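Side-chain contacts in Glyco_hydro_cc domain-containing protein (Pseudomonas viridiflava, PDB 6UAV), which probably hydrolyses beta-1,3-glucans internally, as a TIM-barrel endo-beta-1,3-glucanase of subgroup II of glycoside hydrolase family GH128: residues A[127-132]-A[136-141]; A[168-173]-A[212-217]; A[205-210]-A[254-259]. All blocks are in the same frame, centred on the assembly; numbering follows the deposited sequence.

Interaction 1: residues A[127-132]-A[136-141]; sequences TGYGDP and LDAFYA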
loop_
_atom_site.group_PDB
_atom_site.type_symbol
_atom_site.label_atom_id
_atom_site.label_comp_id
_atom_site.label_asym_id
_atom_site.label_seq_id
_atom_site.Cartn_x
_atom_site.Cartn_y
_atom_site.Cartn_z
ATOM N N THR A 127 -2.896 -2.808 22.026
ATOM C CA THR A 127 -3.641 -2.297 23.189
ATOM C C THR A 127 -3.840 -0.786 23.115
ATOM O O THR A 127 -2.839 -0.044 23.040
ATOM C CB THR A 127 -2.923 -2.610 24.510
ATOM O OG1 THR A 127 -2.676 -4.008 24.497
ATOM C CG2 THR A 127 -3.783 -2.218 25.683
ATOM N N GLY A 128 -5.099 -0.343 23.228
ATOM C CA GLY A 128 -5.458 1.090 23.198
ATOM C C GLY A 128 -5.459 1.691 21.808
ATOM O O GLY A 128 -6.023 2.838 21.667
ATOM N N TYR A 129 -4.928 0.989 20.780
ATOM C CA TYR A 129 -4.708 1.663 19.474
ATOM C C TYR A 129 -5.360 0.857 18.335
ATOM O O TYR A 129 -4.926 0.984 17.166
ATOM C CB TYR A 129 -3.224 1.982 19.261
ATOM C CG TYR A 129 -2.637 3.008 20.192
ATOM C CD1 TYR A 129 -3.097 4.319 20.209
ATOM C CD2 TYR A 129 -1.608 2.653 21.074
ATOM C CE1 TYR A 129 -2.562 5.250 21.096
ATOM C CE2 TYR A 129 -1.085 3.564 21.982
ATOM C CZ TYR A 129 -1.546 4.877 21.959
ATOM O OH TYR A 129 -1.018 5.826 22.802
ATOM N N GLY A 130 -6.496 0.220 18.616
ATOM C CA GLY A 130 -7.315 -0.378 17.530
ATOM C C GLY A 130 -7.702 0.694 16.515
ATOM O O GLY A 130 -7.711 0.439 15.277
ATOM N N ASP A 131 -8.070 1.862 17.004
ATOM C CA ASP A 131 -8.578 2.956 16.159
ATOM C C ASP A 131 -7.371 3.647 15.563
ATOM O O ASP A 131 -6.556 4.188 16.327
ATOM C CB ASP A 131 -9.377 3.966 16.971
ATOM C CG ASP A 131 -9.972 5.102 16.157
ATOM O OD1 ASP A 131 -9.637 5.277 14.996
ATOM O OD2 ASP A 131 -10.862 5.784 16.742
ATOM N N PRO A 132 -7.213 3.683 14.231
ATOM C CA PRO A 132 -6.036 4.324 13.644
ATOM C C PRO A 132 -5.949 5.811 13.964
ATOM O O PRO A 132 -4.843 6.389 13.928
ATOM C CB PRO A 132 -6.214 4.109 12.146
ATOM C CG PRO A 132 -7.675 3.795 11.967
ATOM C CD PRO A 132 -8.073 3.041 13.214
ATOM N N LEU A 136 -2.632 7.532 15.295
ATOM C CA LEU A 136 -2.051 8.687 14.581
ATOM C C LEU A 136 -2.040 9.925 15.458
ATOM O O LEU A 136 -1.035 10.652 15.401
ATOM C CB LEU A 136 -2.801 8.965 13.283
ATOM C CG LEU A 136 -2.555 8.000 12.109
ATOM C CD1 LEU A 136 -3.609 8.219 11.045
ATOM C CD2 LEU A 136 -1.163 8.173 11.545
ATOM N N ASP A 137 -3.085 10.198 16.241
ATOM C CA ASP A 137 -3.069 11.331 17.184
ATOM C C ASP A 137 -1.837 11.218 18.083
ATOM O O ASP A 137 -1.119 12.239 18.293
ATOM C CB ASP A 137 -4.341 11.411 17.999
ATOM C CG ASP A 137 -5.548 11.947 17.260
ATOM O OD1 ASP A 137 -5.367 12.438 16.077
ATOM O OD2 ASP A 137 -6.635 11.917 17.885
ATOM N N ALA A 138 -1.632 10.036 18.640
ATOM C CA ALA A 138 -0.545 9.820 19.607
ATOM C C ALA A 138 0.807 9.976 18.916
ATOM O O ALA A 138 1.732 10.547 19.537
ATOM C CB ALA A 138 -0.688 8.472 20.225
ATOM N N PHE A 139 0.937 9.451 17.688
ATOM C CA PHE A 139 2.200 9.556 16.916
ATOM C C PHE A 139 2.490 11.022 16.625
ATOM O O PHE A 139 3.639 11.477 16.880
ATOM C CB PHE A 139 2.028 8.746 15.616
ATOM C CG PHE A 139 3.028 9.042 14.550
ATOM C CD1 PHE A 139 4.374 8.784 14.741
ATOM C CD2 PHE A 139 2.620 9.652 13.382
ATOM C CE1 PHE A 139 5.288 9.106 13.757
ATOM C CE2 PHE A 139 3.533 9.971 12.387
ATOM C CZ PHE A 139 4.870 9.676 12.576
ATOM N N TYR A 140 1.496 11.781 16.193
ATOM C CA TYR A 140 1.668 13.234 15.972
ATOM C C TYR A 140 2.096 13.928 17.283
ATOM O O TYR A 140 3.049 14.705 17.308
ATOM C CB TYR A 140 0.364 13.857 15.474
ATOM C CG TYR A 140 0.230 14.018 13.979
ATOM C CD1 TYR A 140 -0.173 12.935 13.198
ATOM C CD2 TYR A 140 0.427 15.235 13.361
ATOM C CE1 TYR A 140 -0.397 13.060 11.845
ATOM C CE2 TYR A 140 0.220 15.372 11.999
ATOM C CZ TYR A 140 -0.197 14.284 11.259
ATOM O OH TYR A 140 -0.393 14.385 9.923
ATOM N N ALA A 141 1.475 13.585 18.408
ATOM C CA ALA A 141 1.782 14.237 19.699
ATOM C C ALA A 141 3.205 13.850 20.150
ATOM O O ALA A 141 3.876 14.702 20.730
ATOM C CB ALA A 141 0.723 13.842 20.693
#
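P132 and L136 meet one helical turn apart, and the tight half of this contact lies between them. The amide N of L136 donates to the carbonyl O of P132 at 2.8 Å, with an N-H...O angle of 164°, an i to i+4 bond in the first turn of helix 132-146. The same oxygen also lies close to the L136 side chain. CG of L136 stands beside its own backbone N (chi1 -74°), which turns the branch back along the helix and leaves CG 3.3 Å from P132 O. Both residues are buried, and both side chains rest on M121 of strand 115-121, so the first turn of the helix is pressed against the barrel wall.

The looser half, which is partly open to solvent, is the meeting of Y129 with A138. Here the phenol reaches the helix with one corner: OH of Y129 is 3.7 Å and CE1 of Y129 3.8 Å from the methyl CB of A138. The methyl comes in obliquely, so the pair is van der Waals contact rather than a stack. The ring also meets W135 edge-to-face, and P95, at the start of helix 95-112, touches both Y129 and A138.

Between the two halves the loop is pinned by polar groups. D131 is the N-cap residue, its OD1 accepting from the amide N of V133, while the carbonyl O of Y129 takes a bond from ND2 of N86. The only hydrogen bond joining the two segments is therefore the helical one from L136 to P132. The chemistry implies a helix start fixed by directional backbone and capping bonds, with the aromatic loop residue laid on the next turn by less directional apolar contact.

Interaction 2: residues A[168-173]-A[212-217]; sequences SMLDRL and TMLERR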
loop_
_atom_site.group_PDB
_atom_site.type_symbol
_atom_site.label_atom_id
_atom_site.label_comp_id
_atom_site.label_asym_id
_atom_site.label_seq_id
_atom_site.Cartn_x
_atom_site.Cartn_y
_atom_site.Cartn_z
ATOM N N SER A 168 -15.777 5.551 3.948
ATOM C CA SER A 168 -16.127 6.123 5.264
ATOM C C SER A 168 -14.833 6.196 6.101
ATOM O O SER A 168 -14.623 7.214 6.819
ATOM C CB SER A 168 -17.246 5.337 5.897
ATOM O OG SER A 168 -16.786 4.176 6.544
ATOM N N MET A 169 -13.942 5.215 5.940
ATOM C CA MET A 169 -12.681 5.211 6.689
ATOM C C MET A 169 -11.771 6.323 6.113
ATOM O O MET A 169 -11.099 7.024 6.887
ATOM C CB MET A 169 -12.013 3.846 6.639
ATOM C CG MET A 169 -12.725 2.774 7.413
ATOM S SD MET A 169 -13.153 3.178 9.103
ATOM C CE MET A 169 -11.557 3.198 9.883
ATOM N N LEU A 170 -11.722 6.511 4.799
ATOM C CA LEU A 170 -10.954 7.634 4.207
ATOM C C LEU A 170 -11.558 8.963 4.672
ATOM O O LEU A 170 -10.766 9.901 4.988
ATOM C CB LEU A 170 -10.892 7.527 2.694
ATOM C CG LEU A 170 -10.234 6.239 2.173
ATOM C CD1 LEU A 170 -10.231 6.237 0.648
ATOM C CD2 LEU A 170 -8.832 6.013 2.754
ATOM N N ASP A 171 -12.879 9.089 4.714
ATOM C CA ASP A 171 -13.490 10.361 5.223
ATOM C C ASP A 171 -13.046 10.591 6.655
ATOM O O ASP A 171 -12.644 11.748 7.004
ATOM C CB ASP A 171 -14.999 10.384 5.055
ATOM C CG ASP A 171 -15.459 10.600 3.636
ATOM O OD1 ASP A 171 -14.564 10.837 2.763
ATOM O OD2 ASP A 171 -16.706 10.534 3.407
ATOM N N ARG A 172 -13.112 9.568 7.501
ATOM C CA ARG A 172 -12.725 9.731 8.918
ATOM C C ARG A 172 -11.261 10.181 8.978
ATOM O O ARG A 172 -10.978 11.112 9.754
ATOM C CB ARG A 172 -13.036 8.461 9.709
ATOM C CG ARG A 172 -14.529 8.253 9.936
ATOM C CD ARG A 172 -15.004 6.788 10.038
ATOM N NE ARG A 172 -14.236 6.059 11.040
ATOM C CZ ARG A 172 -14.653 4.963 11.683
ATOM N NH1 ARG A 172 -13.877 4.390 12.595
ATOM N NH2 ARG A 172 -15.851 4.458 11.414
ATOM N N LEU A 173 -10.386 9.577 8.166
ATOM C CA LEU A 173 -8.921 9.864 8.234
ATOM C C LEU A 173 -8.560 11.165 7.521
ATOM O O LEU A 173 -7.444 11.621 7.678
ATOM C CB LEU A 173 -8.116 8.700 7.677
ATOM C CG LEU A 173 -8.129 7.446 8.553
ATOM C CD1 LEU A 173 -7.547 6.284 7.798
ATOM C CD2 LEU A 173 -7.366 7.635 9.828
ATOM N N THR A 212 -13.817 2.092 -8.537
ATOM C CA THR A 212 -14.483 3.309 -9.082
ATOM C C THR A 212 -14.359 4.422 -8.050
ATOM O O THR A 212 -14.135 5.597 -8.434
ATOM C CB THR A 212 -15.943 3.066 -9.438
ATOM O OG1 THR A 212 -15.948 2.069 -10.456
ATOM C CG2 THR A 212 -16.644 4.311 -9.926
ATOM N N MET A 213 -14.622 4.085 -6.801
ATOM C CA MET A 213 -14.601 5.091 -5.725
ATOM C C MET A 213 -13.168 5.649 -5.599
ATOM O O MET A 213 -13.028 6.904 -5.549
ATOM C CB MET A 213 -15.106 4.442 -4.437
ATOM C CG MET A 213 -15.113 5.359 -3.237
ATOM S SD MET A 213 -13.537 5.365 -2.373
ATOM C CE MET A 213 -13.483 3.690 -1.756
ATOM N N LEU A 214 -12.139 4.798 -5.651
ATOM C CA LEU A 214 -10.739 5.231 -5.432
ATOM C C LEU A 214 -10.261 6.052 -6.632
ATOM O O LEU A 214 -9.550 7.012 -6.402
ATOM C CB LEU A 214 -9.843 4.041 -5.167
ATOM C CG LEU A 214 -10.122 3.294 -3.869
ATOM C CD1 LEU A 214 -9.308 1.998 -3.843
ATOM C CD2 LEU A 214 -9.822 4.131 -2.599
ATOM N N GLU A 215 -10.664 5.678 -7.842
ATOM C CA GLU A 215 -10.346 6.429 -9.066
ATOM C C GLU A 215 -10.964 7.832 -8.958
ATOM O O GLU A 215 -10.331 8.783 -9.426
ATOM C CB GLU A 215 -10.830 5.665 -10.292
ATOM C CG GLU A 215 -9.917 4.491 -10.672
ATOM C CD GLU A 215 -8.563 4.864 -11.246
ATOM O OE1 GLU A 215 -8.403 6.063 -11.679
ATOM O OE2 GLU A 215 -7.705 3.950 -11.328
ATOM N N ARG A 216 -12.193 7.935 -8.433
ATOM C CA ARG A 216 -12.945 9.211 -8.420
ATOM C C ARG A 216 -12.492 10.095 -7.266
ATOM O O ARG A 216 -12.709 11.264 -7.394
ATOM C CB ARG A 216 -14.466 8.997 -8.465
ATOM C CG ARG A 216 -14.856 8.339 -9.785
ATOM C CD ARG A 216 -16.348 8.174 -9.993
ATOM N NE ARG A 216 -16.598 7.631 -11.336
ATOM C CZ ARG A 216 -17.788 7.180 -11.702
ATOM N NH1 ARG A 216 -18.783 7.240 -10.829
ATOM N NH2 ARG A 216 -17.967 6.677 -12.908
ATOM N N ARG A 217 -11.839 9.586 -6.224
ATOM C CA ARG A 217 -11.367 10.454 -5.118
ATOM C C ARG A 217 -10.083 11.185 -5.515
ATOM O O ARG A 217 -9.038 10.509 -5.752
ATOM C CB ARG A 217 -11.092 9.630 -3.871
ATOM C CG ARG A 217 -12.324 9.228 -3.113
ATOM C CD ARG A 217 -11.929 8.560 -1.811
ATOM N NE ARG A 217 -11.618 9.495 -0.760
ATOM C CZ ARG A 217 -12.412 9.843 0.255
ATOM N NH1 ARG A 217 -13.606 9.268 0.429
ATOM N NH2 ARG A 217 -11.909 10.632 1.176
#
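R217 grips D171 end-on, both terminal nitrogens converging on one carboxylate oxygen: NH1 of R217 lies 3.0 Å and NH2 of R217 3.1 Å from OD1 of D171. That oxygen sits close to the guanidinium plane, but the carboxylate is turned 46° from it, so NH1 approaches from above the carboxylate plane while NH2 comes nearly along the C-O axis. The N-H...O angles, 149° and 142°, are bent, as expected when two donors share an acceptor.

One face of the guanidinium is covered by L170, whose CB lies 3.6 Å from NH2 of R217. Further along, CD1 of L170 lies 3.8 Å from CD of R217 and 3.9 Å from CD2 of L214. The arginine chain bends at chi3, turning its flat end across L170.

In the next shell, D219 forms a salt bridge with NE of R217, giving the guanidinium carboxylates from both helix 166-173 and the segment beyond helix 200-216. On the barrel side, L170 and L214 both touch V182 of strand 180-185. Two successive outer helices thus pack side by side over the strand between them, as in the (beta/alpha)8 TIM barrel.

Interaction 3: residues A[205-210]-A[254-259]; sequences QQMAEM and LSLPYS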
loop_
_atom_site.group_PDB
_atom_site.type_symbol
_atom_site.label_atom_id
_atom_site.label_comp_id
_atom_site.label_asym_id
_atom_site.label_seq_id
_atom_site.Cartn_x
_atom_site.Cartn_y
_atom_site.Cartn_z
ATOM N N GLN A 205 -17.869 -7.583 -8.004
ATOM C CA GLN A 205 -18.805 -6.468 -7.701
ATOM C C GLN A 205 -18.091 -5.480 -6.773
ATOM O O GLN A 205 -18.148 -4.251 -6.995
ATOM C CB GLN A 205 -20.108 -7.040 -7.168
ATOM C CG GLN A 205 -21.225 -6.006 -7.070
ATOM C CD GLN A 205 -21.108 -5.063 -5.899
ATOM O OE1 GLN A 205 -20.546 -5.393 -4.851
ATOM N NE2 GLN A 205 -21.634 -3.859 -6.071
ATOM N N GLN A 206 -17.467 -5.985 -5.726
ATOM C CA GLN A 206 -16.867 -5.103 -4.708
ATOM C C GLN A 206 -15.578 -4.473 -5.273
ATOM O O GLN A 206 -15.362 -3.263 -5.029
ATOM C CB GLN A 206 -16.609 -5.873 -3.425
ATOM C CG GLN A 206 -17.836 -5.901 -2.538
ATOM C CD GLN A 206 -18.218 -4.498 -2.101
ATOM O OE1 GLN A 206 -17.475 -3.881 -1.319
ATOM N NE2 GLN A 206 -19.349 -3.988 -2.622
ATOM N N MET A 207 -14.812 -5.195 -6.090
ATOM C CA MET A 207 -13.638 -4.599 -6.782
ATOM C C MET A 207 -14.107 -3.441 -7.645
ATOM O O MET A 207 -13.493 -2.359 -7.591
ATOM C CB MET A 207 -12.904 -5.637 -7.649
ATOM C CG MET A 207 -11.858 -5.001 -8.532
ATOM S SD MET A 207 -11.074 -6.229 -9.571
ATOM C CE MET A 207 -9.915 -6.893 -8.372
ATOM N N ALA A 208 -15.160 -3.611 -8.415
ATOM C CA ALA A 208 -15.604 -2.501 -9.294
ATOM C C ALA A 208 -16.004 -1.287 -8.426
ATOM O O ALA A 208 -15.656 -0.148 -8.754
ATOM C CB ALA A 208 -16.724 -2.981 -10.206
ATOM N N GLU A 209 -16.802 -1.517 -7.387
ATOM C CA GLU A 209 -17.281 -0.417 -6.508
ATOM C C GLU A 209 -16.068 0.305 -5.897
ATOM O O GLU A 209 -15.982 1.520 -5.999
ATOM C CB GLU A 209 -18.180 -0.953 -5.392
ATOM C CG GLU A 209 -19.609 -0.935 -5.830
ATOM C CD GLU A 209 -20.682 -1.009 -4.760
ATOM O OE1 GLU A 209 -20.346 -0.976 -3.541
ATOM O OE2 GLU A 209 -21.846 -1.142 -5.182
ATOM N N MET A 210 -15.159 -0.450 -5.299
ATOM C CA MET A 210 -14.007 0.145 -4.580
ATOM C C MET A 210 -13.096 0.842 -5.588
ATOM O O MET A 210 -12.671 1.949 -5.286
ATOM C CB MET A 210 -13.258 -0.916 -3.801
ATOM C CG MET A 210 -14.137 -1.575 -2.797
ATOM S SD MET A 210 -13.340 -3.002 -1.876
ATOM C CE MET A 210 -12.675 -1.934 -0.638
ATOM N N LEU A 254 -7.752 -5.213 -14.484
ATOM C CA LEU A 254 -6.930 -4.454 -15.453
ATOM C C LEU A 254 -7.805 -3.714 -16.443
ATOM O O LEU A 254 -7.303 -2.695 -17.043
ATOM C CB LEU A 254 -5.928 -5.406 -16.137
ATOM C CG LEU A 254 -5.034 -6.208 -15.196
ATOM C CD1 LEU A 254 -4.120 -7.125 -15.998
ATOM C CD2 LEU A 254 -4.217 -5.334 -14.292
ATOM N N SER A 255 -9.036 -4.162 -16.638
ATOM C CA SER A 255 -9.997 -3.614 -17.636
ATOM C C SER A 255 -10.770 -2.436 -17.073
ATOM O O SER A 255 -11.401 -1.726 -17.872
ATOM C CB SER A 255 -11.029 -4.674 -18.017
ATOM O OG SER A 255 -12.098 -4.725 -17.015
ATOM N N LEU A 256 -10.832 -2.287 -15.758
ATOM C CA LEU A 256 -11.726 -1.270 -15.144
ATOM C C LEU A 256 -11.355 0.124 -15.647
ATOM O O LEU A 256 -10.183 0.449 -15.846
ATOM C CB LEU A 256 -11.671 -1.394 -13.616
ATOM C CG LEU A 256 -12.401 -2.641 -13.119
ATOM C CD1 LEU A 256 -12.140 -2.896 -11.630
ATOM C CD2 LEU A 256 -13.874 -2.554 -13.418
ATOM N N PRO A 257 -12.375 0.989 -15.841
ATOM C CA PRO A 257 -12.151 2.373 -16.202
ATOM C C PRO A 257 -11.336 3.080 -15.114
ATOM O O PRO A 257 -11.210 2.592 -14.027
ATOM C CB PRO A 257 -13.559 2.987 -16.222
ATOM C CG PRO A 257 -14.491 1.806 -16.410
ATOM C CD PRO A 257 -13.808 0.664 -15.685
ATOM N N TYR A 258 -10.813 4.242 -15.448
ATOM C CA TYR A 258 -10.046 5.055 -14.476
ATOM C C TYR A 258 -10.295 6.523 -14.766
ATOM O O TYR A 258 -10.937 6.886 -15.767
ATOM C CB TYR A 258 -8.545 4.760 -14.563
ATOM C CG TYR A 258 -7.987 4.721 -15.965
ATOM C CD1 TYR A 258 -7.499 5.836 -16.605
ATOM C CD2 TYR A 258 -7.942 3.521 -16.630
ATOM C CE1 TYR A 258 -7.014 5.770 -17.911
ATOM C CE2 TYR A 258 -7.503 3.437 -17.933
ATOM C CZ TYR A 258 -7.015 4.555 -18.566
ATOM O OH TYR A 258 -6.564 4.353 -19.837
ATOM N N SER A 259 -9.777 7.381 -13.909
ATOM C CA SER A 259 -9.958 8.839 -14.095
ATOM C C SER A 259 -8.984 9.357 -15.166
ATOM O O SER A 259 -7.799 9.007 -14.931
ATOM C CB SER A 259 -9.855 9.530 -12.769
ATOM O OG SER A 259 -11.131 9.457 -12.123
#
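L256 points its side chain at helix 200-216, where its two methyls meet the neighbouring residues M207 and A208. CD1 of L256 packs on the methionine chain, 3.8 Å from CG of M207 and 4.1 Å from SD of M207, and also approaches the helix backbone, 4.2 Å from CA of A208. CD2 of L256 faces the methyl CB of A208 at 4.3 Å. The fork of the leucine therefore lies against the helix surface.

M207 crosses L256 at a slant. Its CG is anti to the backbone N (chi1 170°) and chi2 is also extended, which brings CG and SD alongside CD1 of L256 before the chain bends at chi3. L249, Y252 and Y253 of helix 248-255 also touch the M207 side chain; Y252 reaches A208 as well.

In the TIM-barrel layout, these are the last two outer helices: helix 200-216 precedes strand 220-225, and helix 248-255 follows it. L256 lies in the C-terminal tail that comes after helix 248-255.

V211, one turn on from M207, also touches L256. The leucine's backbone is held as well, since its carbonyl O accepts a hydrogen bond from NH1 of R6, in the first barrel strand, 6-9.

From the N terminus, interaction 1 comes first and closes a short local loop, joining the loop after strand 115-121 to the start of helix 132-146. Interaction 2 follows in series and spans 38 residues, bridging helices 166-173 and 200-216 over strand 180-185; it meets interaction 1 where CD1 of L136 lies 4.0 Å from CD2 of L173. Interaction 3 crosses interaction 2, because 205-210 falls inside its loop and 254-259 beyond it. Both use helix 200-216, and a probable hydrogen bond between E215 O and S259 OG joins them. Interactions 1 and 3 stay about 15 Å apart at their nearest atoms. Together they connect the outer helices along the later half of the barrel with its C-terminal tail.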